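Local coordinates for antifreeze protein (Marinomonas primoryensis, PDB 3P4G) that probably binds to ice crystals through ordered, clathrate-like waters held on a calcium-dependent, right-handed beta-helix, at residues 41-47 and 60-66; 92-96 and 113-117. One frame throughout, in Å; residues are numbered along the deposited sequence.

Contact 1. Residues 41-47 and 60-66; sequences AVTGNVS and SIDGNVE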
loop_
_atom_site.group_PDB
_atom_site.type_symbol
_atom_site.label_atom_id
_atom_site.label_comp_id
_atom_site.label_asym_id
_atom_site.label_seq_id
_atom_site.Cartn_x
_atom_site.Cartn_y
_atom_site.Cartn_z
ATOM N N ALA A 41 -15.580 -27.830 -5.273
ATOM C CA ALA A 41 -15.500 -27.338 -6.634
ATOM C C ALA A 41 -16.866 -26.829 -7.025
ATOM O O ALA A 41 -17.827 -27.621 -7.049
ATOM C CB ALA A 41 -15.085 -28.504 -7.604
ATOM N N VAL A 42 -16.964 -25.541 -7.314
ATOM C CA VAL A 42 -18.221 -24.899 -7.758
ATOM C C VAL A 42 -18.028 -24.361 -9.194
ATOM O O VAL A 42 -17.226 -23.458 -9.432
ATOM C CB VAL A 42 -18.644 -23.739 -6.783
ATOM C CG1 VAL A 42 -19.958 -23.074 -7.255
ATOM C CG2 VAL A 42 -18.746 -24.263 -5.330
ATOM N N THR A 43 -18.735 -24.930 -10.175
ATOM C CA THR A 43 -18.564 -24.475 -11.564
ATOM C C THR A 43 -19.387 -23.206 -11.837
ATOM O O THR A 43 -19.103 -22.489 -12.799
ATOM C CB THR A 43 -18.970 -25.545 -12.615
ATOM O OG1 THR A 43 -20.312 -25.931 -12.369
ATOM C CG2 THR A 43 -18.099 -26.781 -12.525
ATOM N N GLY A 44 -20.394 -22.924 -11.005
ATOM C CA GLY A 44 -21.209 -21.716 -11.155
ATOM C C GLY A 44 -21.044 -20.714 -10.022
ATOM O O GLY A 44 -19.944 -20.537 -9.495
ATOM N N ASN A 45 -22.135 -20.086 -9.609
ATOM C CA ASN A 45 -22.056 -19.056 -8.561
ATOM C C ASN A 45 -22.261 -19.647 -7.142
ATOM O O ASN A 45 -22.848 -20.756 -6.965
ATOM C CB ASN A 45 -23.041 -17.928 -8.867
ATOM C CG ASN A 45 -22.776 -17.261 -10.231
ATOM O OD1 ASN A 45 -21.655 -16.865 -10.525
ATOM N ND2 ASN A 45 -23.817 -17.130 -11.058
ATOM N N VAL A 46 -21.743 -18.916 -6.153
ATOM C CA VAL A 46 -22.040 -19.158 -4.754
ATOM C C VAL A 46 -23.184 -18.236 -4.293
ATOM O O VAL A 46 -23.011 -17.028 -4.192
ATOM C CB VAL A 46 -20.764 -19.003 -3.885
ATOM C CG1 VAL A 46 -21.078 -18.966 -2.370
ATOM C CG2 VAL A 46 -19.772 -20.119 -4.214
ATOM N N SER A 47 -24.353 -18.818 -3.986
ATOM C CA SER A 47 -25.519 -18.034 -3.616
ATOM C C SER A 47 -26.011 -18.379 -2.243
ATOM O O SER A 47 -27.128 -18.004 -1.904
ATOM C CB SER A 47 -26.657 -18.254 -4.619
ATOM O OG SER A 47 -26.191 -18.032 -5.933
ATOM N N SER A 60 -12.769 -23.837 -4.863
ATOM C CA SER A 60 -12.546 -23.294 -6.199
ATOM C C SER A 60 -13.904 -23.024 -6.799
ATOM O O SER A 60 -14.754 -23.912 -6.867
ATOM C CB SER A 60 -11.772 -24.277 -7.078
ATOM O OG SER A 60 -10.569 -24.679 -6.455
ATOM N N ILE A 61 -14.098 -21.788 -7.208
ATOM C CA ILE A 61 -15.397 -21.260 -7.683
ATOM C C ILE A 61 -15.134 -20.614 -9.040
ATOM O O ILE A 61 -14.293 -19.711 -9.158
ATOM C CB ILE A 61 -15.955 -20.182 -6.638
ATOM C CG1 ILE A 61 -16.272 -20.829 -5.274
ATOM C CG2 ILE A 61 -17.190 -19.396 -7.160
ATOM C CD1 ILE A 61 -16.100 -19.913 -4.069
ATOM N N ASP A 62 -15.815 -21.077 -10.090
ATOM C CA ASP A 62 -15.580 -20.504 -11.411
ATOM C C ASP A 62 -16.435 -19.249 -11.622
ATOM O O ASP A 62 -16.152 -18.439 -12.514
ATOM C CB ASP A 62 -15.942 -21.519 -12.476
ATOM C CG ASP A 62 -15.041 -22.716 -12.456
ATOM O OD1 ASP A 62 -13.860 -22.573 -12.051
ATOM O OD2 ASP A 62 -15.514 -23.771 -12.902
ATOM N N GLY A 63 -17.507 -19.130 -10.846
ATOM C CA GLY A 63 -18.407 -17.967 -10.914
ATOM C C GLY A 63 -18.097 -16.911 -9.869
ATOM O O GLY A 63 -16.919 -16.694 -9.514
ATOM N N ASN A 64 -19.157 -16.303 -9.332
ATOM C CA ASN A 64 -19.037 -15.192 -8.376
ATOM C C ASN A 64 -19.377 -15.650 -6.971
ATOM O O ASN A 64 -20.205 -16.555 -6.792
ATOM C CB ASN A 64 -20.034 -14.072 -8.746
ATOM C CG ASN A 64 -19.828 -13.566 -10.139
ATOM O OD1 ASN A 64 -18.694 -13.316 -10.547
ATOM N ND2 ASN A 64 -20.940 -13.372 -10.886
ATOM N N VAL A 65 -18.759 -15.028 -5.976
ATOM C CA VAL A 65 -19.281 -15.108 -4.617
ATOM C C VAL A 65 -20.297 -13.976 -4.513
ATOM O O VAL A 65 -19.940 -12.766 -4.536
ATOM C CB VAL A 65 -18.164 -14.949 -3.555
ATOM C CG1 VAL A 65 -18.759 -14.956 -2.120
ATOM C CG2 VAL A 65 -17.115 -16.021 -3.782
ATOM N N GLU A 66 -21.556 -14.363 -4.388
ATOM C CA GLU A 66 -22.636 -13.385 -4.456
ATOM C C GLU A 66 -22.869 -12.634 -3.124
ATOM O O GLU A 66 -22.414 -13.061 -2.055
ATOM C CB GLU A 66 -23.904 -14.046 -4.956
ATOM C CG GLU A 66 -23.811 -14.472 -6.433
ATOM C CD GLU A 66 -25.082 -15.120 -6.934
ATOM O OE1 GLU A 66 -26.044 -15.324 -6.150
ATOM O OE2 GLU A 66 -25.128 -15.411 -8.138
HETATM O O HOH W 1 -17.099 -23.446 -15.161
#
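Successive coils of a beta-helix repeat one backbone pattern, and here two neighbouring coils run in parallel register from strand end through the following turn. Ala41 pairs with Ser60 at the start, and Val42 then bonds to both sides of the next rung: its N donates to Ser60 O at 2.8 Å, and its O accepts from Asp62 N at 2.8 Å. Its side chain points inward with that of Ile61, forming an apolar step of the core. At the turn, a water links Thr43 O to Asp62 OD2, while Gly44 O takes a weak hydrogen bond from Gly63 N. Asn45 replaces a backbone acceptor with a side-chain one, its OD1 receiving Asn64 N at 2.8 Å; Asn64 OD1 repeats this with the main-chain N of Asp91 in the next coil. Val46 restores main-chain pairing through Asn64 O and Glu66 N, and its CG2 meets Ile61 CD1 at 3.7 Å. Beyond it, Ser47 OG, whose modelled position is less certain, donates to Glu66 OE1 at 2.7 Å.

Contact 2. Residues 92-96 and 113-117; sequences VLGKI and AAVDA. With CA (calcium ion), chain H.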
loop_
_atom_site.group_PDB
_atom_site.type_symbol
_atom_site.label_atom_id
_atom_site.label_comp_id
_atom_site.label_asym_id
_atom_site.label_seq_id
_atom_site.Cartn_x
_atom_site.Cartn_y
_atom_site.Cartn_z
ATOM N N VAL A 92 -16.183 -10.991 -6.337
ATOM C CA VAL A 92 -16.533 -11.260 -4.949
ATOM C C VAL A 92 -17.393 -10.107 -4.493
ATOM O O VAL A 92 -16.917 -8.946 -4.424
ATOM C CB VAL A 92 -15.293 -11.401 -4.058
ATOM C CG1 VAL A 92 -15.714 -11.479 -2.584
ATOM C CG2 VAL A 92 -14.522 -12.649 -4.429
ATOM N N LEU A 93 -18.659 -10.438 -4.210
ATOM C CA LEU A 93 -19.668 -9.444 -3.777
ATOM C C LEU A 93 -20.232 -9.741 -2.379
ATOM O O LEU A 93 -21.111 -9.013 -1.891
ATOM C CB LEU A 93 -20.829 -9.354 -4.759
ATOM C CG LEU A 93 -20.430 -9.069 -6.207
ATOM C CD1 LEU A 93 -20.220 -10.350 -6.987
ATOM C CD2 LEU A 93 -21.630 -8.268 -6.837
ATOM N N GLY A 94 -19.743 -10.823 -1.770
ATOM C CA GLY A 94 -20.078 -11.192 -0.384
ATOM C C GLY A 94 -18.774 -11.431 0.379
ATOM O O GLY A 94 -17.746 -11.843 -0.217
ATOM N N LYS A 95 -18.802 -11.150 1.688
ATOM C CA LYS A 95 -17.582 -11.114 2.484
ATOM C C LYS A 95 -16.838 -12.454 2.522
ATOM O O LYS A 95 -17.447 -13.491 2.695
ATOM C CB LYS A 95 -17.894 -10.676 3.926
ATOM C CG LYS A 95 -16.651 -10.734 4.859
ATOM C CD LYS A 95 -16.986 -10.161 6.265
ATOM C CE LYS A 95 -15.734 -10.262 7.122
ATOM N NZ LYS A 95 -15.978 -9.629 8.444
ATOM N N ILE A 96 -15.519 -12.399 2.406
ATOM C CA ILE A 96 -14.653 -13.592 2.578
ATOM C C ILE A 96 -13.895 -13.448 3.889
ATOM O O ILE A 96 -13.337 -12.380 4.200
ATOM C CB ILE A 96 -13.649 -13.740 1.429
ATOM C CG1 ILE A 96 -14.385 -14.075 0.099
ATOM C CG2 ILE A 96 -12.585 -14.869 1.728
ATOM C CD1 ILE A 96 -13.439 -13.969 -1.109
ATOM N N ALA A 113 -16.762 -6.556 -1.675
ATOM C CA ALA A 113 -17.177 -6.876 -0.318
ATOM C C ALA A 113 -15.939 -6.947 0.551
ATOM O O ALA A 113 -14.812 -6.997 0.053
ATOM C CB ALA A 113 -17.919 -8.233 -0.309
ATOM N N ALA A 114 -16.128 -7.006 1.873
ATOM C CA ALA A 114 -14.971 -7.088 2.738
ATOM C C ALA A 114 -14.189 -8.398 2.579
ATOM O O ALA A 114 -14.764 -9.457 2.255
ATOM C CB ALA A 114 -15.405 -6.933 4.166
ATOM N N VAL A 115 -12.876 -8.335 2.772
ATOM C CA VAL A 115 -12.047 -9.560 2.754
ATOM C C VAL A 115 -11.180 -9.500 3.999
ATOM O O VAL A 115 -10.504 -8.478 4.219
ATOM C CB VAL A 115 -11.113 -9.605 1.541
ATOM C CG1 VAL A 115 -10.153 -10.800 1.657
ATOM C CG2 VAL A 115 -11.942 -9.682 0.243
ATOM N N ASP A 116 -11.182 -10.584 4.799
ATOM C CA ASP A 116 -10.395 -10.629 6.014
ATOM C C ASP A 116 -9.539 -11.867 5.943
ATOM O O ASP A 116 -10.070 -12.982 5.914
ATOM C CB ASP A 116 -11.365 -10.686 7.228
ATOM C CG ASP A 116 -10.633 -10.749 8.584
ATOM O OD1 ASP A 116 -9.380 -10.646 8.649
ATOM O OD2 ASP A 116 -11.351 -10.917 9.613
ATOM N N ALA A 117 -8.221 -11.685 5.781
ATOM C CA ALA A 117 -7.338 -12.842 5.665
ATOM C C ALA A 117 -7.029 -13.433 7.030
ATOM O O ALA A 117 -6.573 -14.589 7.116
ATOM C CB ALA A 117 -6.051 -12.497 4.885
HETATM CA CA CA H . -5.314 -16.409 7.933
HETATM O O HOH W 2 -13.958 -11.691 9.552
#
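Stacked coils of a beta-helix sort their side chains into inward and outward rows, and the approach to the short-strand sheet illustrates how. Val92 (chi1 t) turns into the interior, where it packs on Ile107 of strand 104-107. At Leu93 and Gly94 the backbone bends past Ala113, whose CB lies 3.4 Å from Gly94 C, so a methyl group fills the space against the bend. Parallel pairing then begins: Ile96 N donates to Ala114 O at 3.0 Å, and Asp116 N to Ile96 O at 2.9 Å. Ile96 (m, t) and Val115 (t) point to the same inner face, Ile96 reaching Ile105 and Ile107. In Lys95, chi1 t lays CG 4.1 Å from Ala114 CB, and the remaining t angles carry NZ out to Asn73 O, its hydrogen-bond partner, and to a water 3.1 Å away. Asp116, with chi1 at 180°, puts OD2 2.7 Å from the same water, while OD1 accepts from Gly118 N. Ala117 O binds calcium at 2.4 Å alongside atoms of Gly99, Gly101, Asp103, Thr119 and Asp122. The chemistry thus implies a division by face: apolar packing inside, a water-mediated link between opposite charges outside, and the chain leading into a metal-bound turn.

In the fold
Both contacts apply the same rule, parallel stacking of consecutive coils, at different points of the circuit. Contact 1 follows the sheet of longer strands, from 39-42 and 58-61 into the turns after them; contact 2 enters the sheet of shorter strands, at 96-97 and 115-116. Their centres are 14 Å apart, and they meet directly where the coil of 60-66 borders that of 92-96: Val65 O lies 2.7 Å from Leu93 N, a probable hydrogen bond, with Val65 CG1 3.8 Å from Gly94 O. Calcium separates their roles. Contact 2 supplies a ligand through Ala117, whereas in contact 1 the side chain of Ile61 stays about 13 Å from a bound calcium.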